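YCAC GENE product (Escherichia coli, PDB 1YAC) is an octameric hydrolase of unknown specificity, belonging to the isochorismatase family and probably using a cysteine-based active site. Local coordinates at residues L17-A22 with E116-F121; V28-P33 with I146-A151; T57-A60 with P64-P67. All coordinates share one frame; numbering follows the deposited sequence.

From the N terminus, strand 13-18 runs into residues 17-22, which pack against 116-121 at the start of helix 115-128 and so close a long loop, interaction 1. Residues 28-33, leading into helix 33-49, meet helix 145-158 only after 112 further residues; interaction 2 thus closes a longer loop that crosses that of interaction 1. Interaction 3, between the end of strand 54-59 and residues 64-67, closes a short loop nested inside both. Interactions 1 and 3 sit on the neighbouring strands 13-18 and 54-59, respectively, and touch, with Q21 NE2 close to G66 O. Interactions 1 and 2 also meet, where E116 packs on A151 and T147. Interactions 2 and 3 stay about 10 Å apart at their nearest atoms.

Interaction 1. Residues L17-A22 with E116-F121; sequences LVDHQA and EVCVAF
V18 and D19 face C118 where the end of strand 13-18 meets the first turns of helix 115-128, in the three-layer alpha-beta-alpha sandwich of the isochorismatase family. V18 turns one methyl to the helix: with CG1 anti to its backbone N (chi1 -166°), that branch lies 3.4 Å from the carbonyl O of C118, while the same CG1 sits 3.7 Å from C118 CB in plain apolar contact. CG2 stays farther from that oxygen. D19 follows directly after the strand, in left-handed backbone geometry, and its carboxylate also turns toward the cysteine. OD1 makes a salt bridge with R84, and OD2 lies on the cysteine side. The modelled separation of D19 OD2 and C118 SG is too short to be trusted. An Asp and a Cys placed in this way, with a basic residue beside the Asp, are consistent with the catalytic Asp-Lys-Cys arrangement of the family, with R84 probably in the place of the lysine. Setting C118 SG anti to its own carbonyl carbon (chi1 -60°) turns the sulfur to the aspartate side, while C118 CB stays against V18 CG1 and 3.6 Å from D19 OD2.

Interaction 2. Residues V28-P33 with I146-A151; sequences VRDIEP and ITRHSA
D30 and R148 carry most of this contact, with I31 adding a light touch at the guanidinium. D30 OD2 reaches R148 in two ways. It accepts a hydrogen bond from R148 NH1 at 3.2 Å, with an N-H...O angle of 150°, which forms a salt bridge, and it also presses on the aliphatic part of the arginine, R148 CD lying only 2.9 Å from D30 OD2. NH1 comes to this oxygen from above the carboxylate plane, and the two flat groups are turned 45° against each other. The arginine starts straight from the helix, CG anti to its backbone N; this extended first half lays CB, CG and CD alongside OD2, and the bend at chi3 (75°) turns the guanidinium back so that NH1 reaches the same oxygen. In the alpha-beta-alpha fold this joins the segment linking strand 13-18 to helix 33-49 with helix 145-158, within one subunit. The other oxygen, D30 OD1, is taken by the backbone N of T142, so the carboxylate is held at both oxygens and its rotation is probably restricted. T142 also hydrogen-bonds to the backbone of R29 and D30, and the R148 side chain rests on it. I31 CG1 approaches R148 NH1 obliquely, at 4.4 Å.

Interaction 3. Residues T57-A60 with P64-P67; sequences TTSA and PNGP. Unlike the reference sequence in segment 57-60: A60 (reference Phe).
The side-chain amide of N65 meets the peptide carbonyl of S59 unequally: S59 O lies nearly in the amide plane of N65, 8° out of it, but ND2 stands well above the plane of the S59 carbonyl. The resulting hydrogen bond, N65 ND2 to S59 O, is 2.9 Å long with an N-H...O angle of 161°, so it is straight at the donor although it comes over a face of the acceptor. This closes a short loop just after strand 54-59 of the parallel sheet in the alpha-beta-alpha sandwich. In N65, CG lies beside the backbone N, anti to the carbonyl carbon, and chi2 near 5° keeps OD1 on the CA side, which sends ND2 out to S59 O. S59 OG, anti to its own backbone N, lies 3.6 Å from N65 ND2, and N65 CB sits 3.3 Å from S59 O. At its other end the amide is held by the second subunit, where Y194 OH hydrogen-bonds to N65 OD1. Replacing N65 by an alanine here takes away the whole amide, which would probably leave S59 O without this donor and Y194 OH of the neighbouring subunit without this partner. Q21 adds a brace from beside the loop, hydrogen-bonding to S59 N and G66 O. G66 has backbone angles at which a side chain would be jammed against the preceding carbonyl O. A60, a phenylalanine in the reference sequence, joins in through its backbone: a water donates to A60 O at 2.8 Å and accepts from N65 N at 2.8 Å.

Interaction 1. Residues L17-A22 with E116-F121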
loop_
_atom_site.group_PDB
_atom_site.type_symbol
_atom_site.label_atom_id
_atom_site.label_comp_id
_atom_site.label_asym_id
_atom_site.label_seq_id
_atom_site.Cartn_x
_atom_site.Cartn_y
_atom_site.Cartn_z
ATOM N N LEU A 17 21.872 22.404 -4.160
ATOM C CA LEU A 17 21.498 21.487 -3.083
ATOM C C LEU A 17 20.969 22.356 -1.949
ATOM O O LEU A 17 21.736 23.004 -1.228
ATOM C CB LEU A 17 22.703 20.651 -2.657
ATOM C CG LEU A 17 23.332 19.828 -3.792
ATOM C CD1 LEU A 17 24.489 18.989 -3.247
ATOM C CD2 LEU A 17 22.271 18.915 -4.432
ATOM N N VAL A 18 19.652 22.327 -1.773
ATOM C CA VAL A 18 18.973 23.172 -0.806
ATOM C C VAL A 18 18.454 22.539 0.486
ATOM O O VAL A 18 17.513 21.740 0.473
ATOM C CB VAL A 18 17.773 23.896 -1.499
ATOM C CG1 VAL A 18 17.244 25.045 -0.625
ATOM C CG2 VAL A 18 18.175 24.405 -2.894
ATOM N N ASP A 19 19.072 22.932 1.595
ATOM C CA ASP A 19 18.662 22.522 2.933
ATOM C C ASP A 19 18.611 21.034 3.305
ATOM O O ASP A 19 17.699 20.595 4.013
ATOM C CB ASP A 19 17.326 23.188 3.286
ATOM C CG ASP A 19 17.339 24.695 3.068
ATOM O OD1 ASP A 19 18.420 25.286 2.867
ATOM O OD2 ASP A 19 16.249 25.296 3.076
ATOM N N HIS A 20 19.561 20.252 2.806
ATOM C CA HIS A 20 19.636 18.841 3.175
ATOM C C HIS A 20 20.334 18.885 4.541
ATOM O O HIS A 20 21.535 18.595 4.662
ATOM C CB HIS A 20 20.483 18.045 2.167
ATOM C CG HIS A 20 19.819 17.827 0.837
ATOM N ND1 HIS A 20 20.117 18.584 -0.280
ATOM C CD2 HIS A 20 18.926 16.891 0.429
ATOM C CE1 HIS A 20 19.442 18.123 -1.314
ATOM N NE2 HIS A 20 18.708 17.096 -0.916
ATOM N N GLN A 21 19.585 19.306 5.554
ATOM C CA GLN A 21 20.116 19.446 6.907
ATOM C C GLN A 21 19.722 18.298 7.836
ATOM O O GLN A 21 18.647 17.717 7.689
ATOM C CB GLN A 21 19.693 20.803 7.471
ATOM C CG GLN A 21 20.328 21.968 6.703
ATOM C CD GLN A 21 19.602 23.280 6.916
ATOM O OE1 GLN A 21 19.024 23.794 5.934
ATOM N NE2 GLN A 21 19.598 23.800 8.060
ATOM N N ALA A 22 20.583 18.009 8.809
ATOM C CA ALA A 22 20.373 16.912 9.748
ATOM C C ALA A 22 19.014 16.906 10.433
ATOM O O ALA A 22 18.362 15.863 10.499
ATOM C CB ALA A 22 21.489 16.875 10.773
ATOM N N GLU A 116 8.160 20.836 -1.379
ATOM C CA GLU A 116 7.180 21.879 -1.718
ATOM C C GLU A 116 7.558 23.313 -1.286
ATOM O O GLU A 116 6.846 24.263 -1.611
ATOM C CB GLU A 116 5.799 21.520 -1.178
ATOM C CG GLU A 116 5.612 21.725 0.349
ATOM C CD GLU A 116 6.084 20.551 1.205
ATOM O OE1 GLU A 116 6.955 19.777 0.759
ATOM O OE2 GLU A 116 5.578 20.413 2.339
ATOM N N VAL A 117 8.666 23.444 -0.547
ATOM C CA VAL A 117 9.114 24.753 -0.097
ATOM C C VAL A 117 10.539 25.059 -0.557
ATOM O O VAL A 117 10.744 25.847 -1.475
ATOM C CB VAL A 117 9.043 24.888 1.444
ATOM C CG1 VAL A 117 9.705 26.197 1.898
ATOM C CG2 VAL A 117 7.589 24.861 1.896
ATOM N N CYS A 118 11.523 24.366 0.001
ATOM C CA CYS A 118 12.899 24.658 -0.368
ATOM C C CYS A 118 13.295 24.303 -1.785
ATOM O O CYS A 118 14.273 24.843 -2.296
ATOM C CB CYS A 118 13.871 24.109 0.661
ATOM S SG CYS A 118 13.531 24.844 2.258
ATOM N N VAL A 119 12.562 23.387 -2.416
ATOM C CA VAL A 119 12.839 23.044 -3.801
ATOM C C VAL A 119 11.903 23.832 -4.716
ATOM O O VAL A 119 12.354 24.591 -5.572
ATOM C CB VAL A 119 12.678 21.537 -4.083
ATOM C CG1 VAL A 119 12.831 21.253 -5.590
ATOM C CG2 VAL A 119 13.738 20.766 -3.310
ATOM N N ALA A 120 10.600 23.691 -4.498
ATOM C CA ALA A 120 9.610 24.376 -5.336
ATOM C C ALA A 120 9.729 25.894 -5.419
ATOM O O ALA A 120 9.667 26.456 -6.519
ATOM C CB ALA A 120 8.186 23.987 -4.909
ATOM N N PHE A 121 9.911 26.570 -4.283
ATOM C CA PHE A 121 9.978 28.038 -4.314
ATOM C C PHE A 121 11.109 28.534 -5.233
ATOM O O PHE A 121 10.854 29.301 -6.183
ATOM C CB PHE A 121 10.070 28.638 -2.901
ATOM C CG PHE A 121 8.839 28.408 -2.037
ATOM C CD1 PHE A 121 7.749 27.664 -2.500
ATOM C CD2 PHE A 121 8.787 28.922 -0.743
ATOM C CE1 PHE A 121 6.618 27.431 -1.680
ATOM C CE2 PHE A 121 7.661 28.695 0.081
ATOM C CZ PHE A 121 6.578 27.946 -0.393
#

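Interaction 2. Residues V28-P33 with I146-A151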
loop_
_atom_site.group_PDB
_atom_site.type_symbol
_atom_site.label_atom_id
_atom_site.label_comp_id
_atom_site.label_asym_id
_atom_site.label_seq_id
_atom_site.Cartn_x
_atom_site.Cartn_y
_atom_site.Cartn_z
ATOM N N VAL A 28 11.457 14.289 6.554
ATOM C CA VAL A 28 11.270 13.545 5.320
ATOM C C VAL A 28 10.699 12.158 5.607
ATOM O O VAL A 28 11.361 11.308 6.201
ATOM C CB VAL A 28 12.600 13.422 4.528
ATOM C CG1 VAL A 28 12.401 12.585 3.259
ATOM C CG2 VAL A 28 13.135 14.811 4.185
ATOM N N ARG A 29 9.449 11.948 5.206
ATOM C CA ARG A 29 8.799 10.657 5.416
ATOM C C ARG A 29 8.150 10.136 4.146
ATOM O O ARG A 29 7.551 9.045 4.168
ATOM C CB ARG A 29 7.754 10.744 6.537
ATOM C CG ARG A 29 8.339 11.001 7.924
ATOM C CD ARG A 29 7.250 11.113 8.991
ATOM N NE ARG A 29 7.828 11.267 10.326
ATOM C CZ ARG A 29 8.236 10.258 11.101
ATOM N NH1 ARG A 29 8.127 8.989 10.683
ATOM N NH2 ARG A 29 8.789 10.521 12.287
ATOM N N ASP A 30 8.258 10.882 3.039
ATOM C CA ASP A 30 7.645 10.403 1.797
ATOM C C ASP A 30 8.581 9.425 1.071
ATOM O O ASP A 30 8.157 8.665 0.202
ATOM C CB ASP A 30 7.178 11.558 0.887
ATOM C CG ASP A 30 8.322 12.261 0.200
ATOM O OD1 ASP A 30 9.329 12.517 0.879
ATOM O OD2 ASP A 30 8.231 12.536 -1.030
ATOM N N ILE A 31 9.860 9.453 1.422
ATOM C CA ILE A 31 10.838 8.538 0.847
ATOM C C ILE A 31 11.566 7.968 2.069
ATOM O O ILE A 31 12.065 8.743 2.890
ATOM C CB ILE A 31 11.865 9.269 -0.062
ATOM C CG1 ILE A 31 11.161 9.897 -1.270
ATOM C CG2 ILE A 31 12.932 8.276 -0.545
ATOM C CD1 ILE A 31 12.096 10.688 -2.168
ATOM N N GLU A 32 11.612 6.636 2.198
ATOM C CA GLU A 32 12.250 5.999 3.351
ATOM C C GLU A 32 13.716 6.412 3.433
ATOM O O GLU A 32 14.376 6.589 2.411
ATOM C CB GLU A 32 12.018 4.478 3.370
ATOM C CG GLU A 32 12.790 3.668 2.379
ATOM C CD GLU A 32 14.142 3.169 2.904
ATOM O OE1 GLU A 32 14.413 3.176 4.149
ATOM O OE2 GLU A 32 14.935 2.751 2.039
ATOM N N PRO A 33 14.250 6.529 4.659
ATOM C CA PRO A 33 15.633 6.951 4.903
ATOM C C PRO A 33 16.807 6.264 4.228
ATOM O O PRO A 33 17.756 6.950 3.841
ATOM C CB PRO A 33 15.732 6.954 6.436
ATOM C CG PRO A 33 14.760 5.882 6.840
ATOM C CD PRO A 33 13.597 6.121 5.925
ATOM N N ILE A 146 1.093 13.373 -0.471
ATOM C CA ILE A 146 0.246 14.503 -0.847
ATOM C C ILE A 146 1.073 15.792 -0.968
ATOM O O ILE A 146 0.951 16.510 -1.957
ATOM C CB ILE A 146 -0.906 14.723 0.150
ATOM C CG1 ILE A 146 -1.895 13.557 0.057
ATOM C CG2 ILE A 146 -1.607 16.059 -0.124
ATOM C CD1 ILE A 146 -3.071 13.651 1.026
ATOM N N THR A 147 1.936 16.067 0.008
ATOM C CA THR A 147 2.750 17.283 -0.044
ATOM C C THR A 147 3.706 17.188 -1.226
ATOM O O THR A 147 3.960 18.188 -1.917
ATOM C CB THR A 147 3.516 17.561 1.287
ATOM O OG1 THR A 147 4.392 16.467 1.606
ATOM C CG2 THR A 147 2.519 17.760 2.437
ATOM N N ARG A 148 4.186 15.975 -1.496
ATOM C CA ARG A 148 5.079 15.749 -2.624
ATOM C C ARG A 148 4.366 15.943 -3.970
ATOM O O ARG A 148 4.781 16.769 -4.779
ATOM C CB ARG A 148 5.660 14.335 -2.592
ATOM C CG ARG A 148 6.547 14.032 -3.808
ATOM C CD ARG A 148 7.153 12.651 -3.771
ATOM N NE ARG A 148 6.197 11.604 -4.096
ATOM C CZ ARG A 148 6.138 10.400 -3.521
ATOM N NH1 ARG A 148 6.960 10.040 -2.548
ATOM N NH2 ARG A 148 5.300 9.508 -4.004
ATOM N N HIS A 149 3.310 15.166 -4.211
ATOM C CA HIS A 149 2.590 15.231 -5.481
ATOM C C HIS A 149 1.991 16.598 -5.792
ATOM O O HIS A 149 1.927 16.994 -6.958
ATOM C CB HIS A 149 1.549 14.109 -5.585
ATOM C CG HIS A 149 2.148 12.736 -5.702
ATOM N ND1 HIS A 149 1.542 11.611 -5.180
ATOM C CD2 HIS A 149 3.304 12.309 -6.271
ATOM C CE1 HIS A 149 2.301 10.553 -5.416
ATOM N NE2 HIS A 149 3.376 10.946 -6.078
ATOM N N SER A 150 1.560 17.320 -4.762
ATOM C CA SER A 150 1.021 18.665 -4.943
ATOM C C SER A 150 2.140 19.563 -5.489
ATOM O O SER A 150 1.938 20.336 -6.440
ATOM C CB SER A 150 0.472 19.201 -3.616
ATOM O OG SER A 150 -0.732 18.514 -3.261
ATOM N N ALA A 151 3.335 19.397 -4.932
ATOM C CA ALA A 151 4.502 20.153 -5.362
ATOM C C ALA A 151 4.882 19.782 -6.801
ATOM O O ALA A 151 5.213 20.659 -7.598
ATOM C CB ALA A 151 5.671 19.888 -4.421
#

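Interaction 3. Residues T57-A60 with P64-P67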
loop_
_atom_site.group_PDB
_atom_site.type_symbol
_atom_site.label_atom_id
_atom_site.label_comp_id
_atom_site.label_asym_id
_atom_site.label_seq_id
_atom_site.Cartn_x
_atom_site.Cartn_y
_atom_site.Cartn_z
ATOM N N THR A 57 23.255 25.477 0.248
ATOM C CA THR A 57 22.581 26.506 1.026
ATOM C C THR A 57 21.820 25.840 2.156
ATOM O O THR A 57 21.440 24.675 2.045
ATOM C CB THR A 57 21.650 27.403 0.152
ATOM O OG1 THR A 57 21.115 28.475 0.950
ATOM C CG2 THR A 57 20.506 26.592 -0.456
ATOM N N THR A 58 21.688 26.543 3.273
ATOM C CA THR A 58 20.987 26.012 4.436
ATOM C C THR A 58 20.090 27.086 5.014
ATOM O O THR A 58 20.289 28.280 4.776
ATOM C CB THR A 58 21.960 25.552 5.534
ATOM O OG1 THR A 58 22.736 26.673 5.969
ATOM C CG2 THR A 58 22.886 24.444 5.022
ATOM N N SER A 59 19.111 26.651 5.791
ATOM C CA SER A 59 18.157 27.551 6.414
ATOM C C SER A 59 18.268 27.434 7.925
ATOM O O SER A 59 18.115 26.336 8.476
ATOM C CB SER A 59 16.738 27.166 5.974
ATOM O OG SER A 59 15.771 27.898 6.695
ATOM N N ALA A 60 18.579 28.559 8.567
ATOM C CA ALA A 60 18.702 28.648 10.029
ATOM C C ALA A 60 19.357 27.419 10.647
ATOM O O ALA A 60 18.850 26.837 11.611
ATOM C CB ALA A 60 17.328 28.905 10.660
ATOM N N PRO A 64 16.967 24.274 15.374
ATOM C CA PRO A 64 16.421 22.926 15.203
ATOM C C PRO A 64 16.708 22.316 13.825
ATOM O O PRO A 64 16.864 21.099 13.703
ATOM C CB PRO A 64 14.921 23.145 15.398
ATOM C CG PRO A 64 14.864 24.319 16.309
ATOM C CD PRO A 64 15.913 25.227 15.748
ATOM N N ASN A 65 16.776 23.161 12.796
ATOM C CA ASN A 65 17.018 22.706 11.425
ATOM C C ASN A 65 18.304 21.896 11.319
ATOM O O ASN A 65 18.384 20.907 10.564
ATOM C CB ASN A 65 17.010 23.890 10.451
ATOM C CG ASN A 65 15.599 24.422 10.188
ATOM O OD1 ASN A 65 14.620 23.965 10.795
ATOM N ND2 ASN A 65 15.486 25.379 9.277
ATOM N N GLY A 66 19.300 22.295 12.102
ATOM C CA GLY A 66 20.552 21.565 12.125
ATOM C C GLY A 66 21.511 21.884 11.005
ATOM O O GLY A 66 21.157 22.576 10.047
ATOM N N PRO A 67 22.742 21.359 11.096
ATOM C CA PRO A 67 23.790 21.575 10.104
ATOM C C PRO A 67 23.560 20.782 8.836
ATOM O O PRO A 67 22.799 19.815 8.825
ATOM C CB PRO A 67 25.037 21.076 10.828
ATOM C CG PRO A 67 24.511 19.929 11.630
ATOM C CD PRO A 67 23.219 20.485 12.186
HETATM O O HOH W 1 16.499 25.926 12.840
#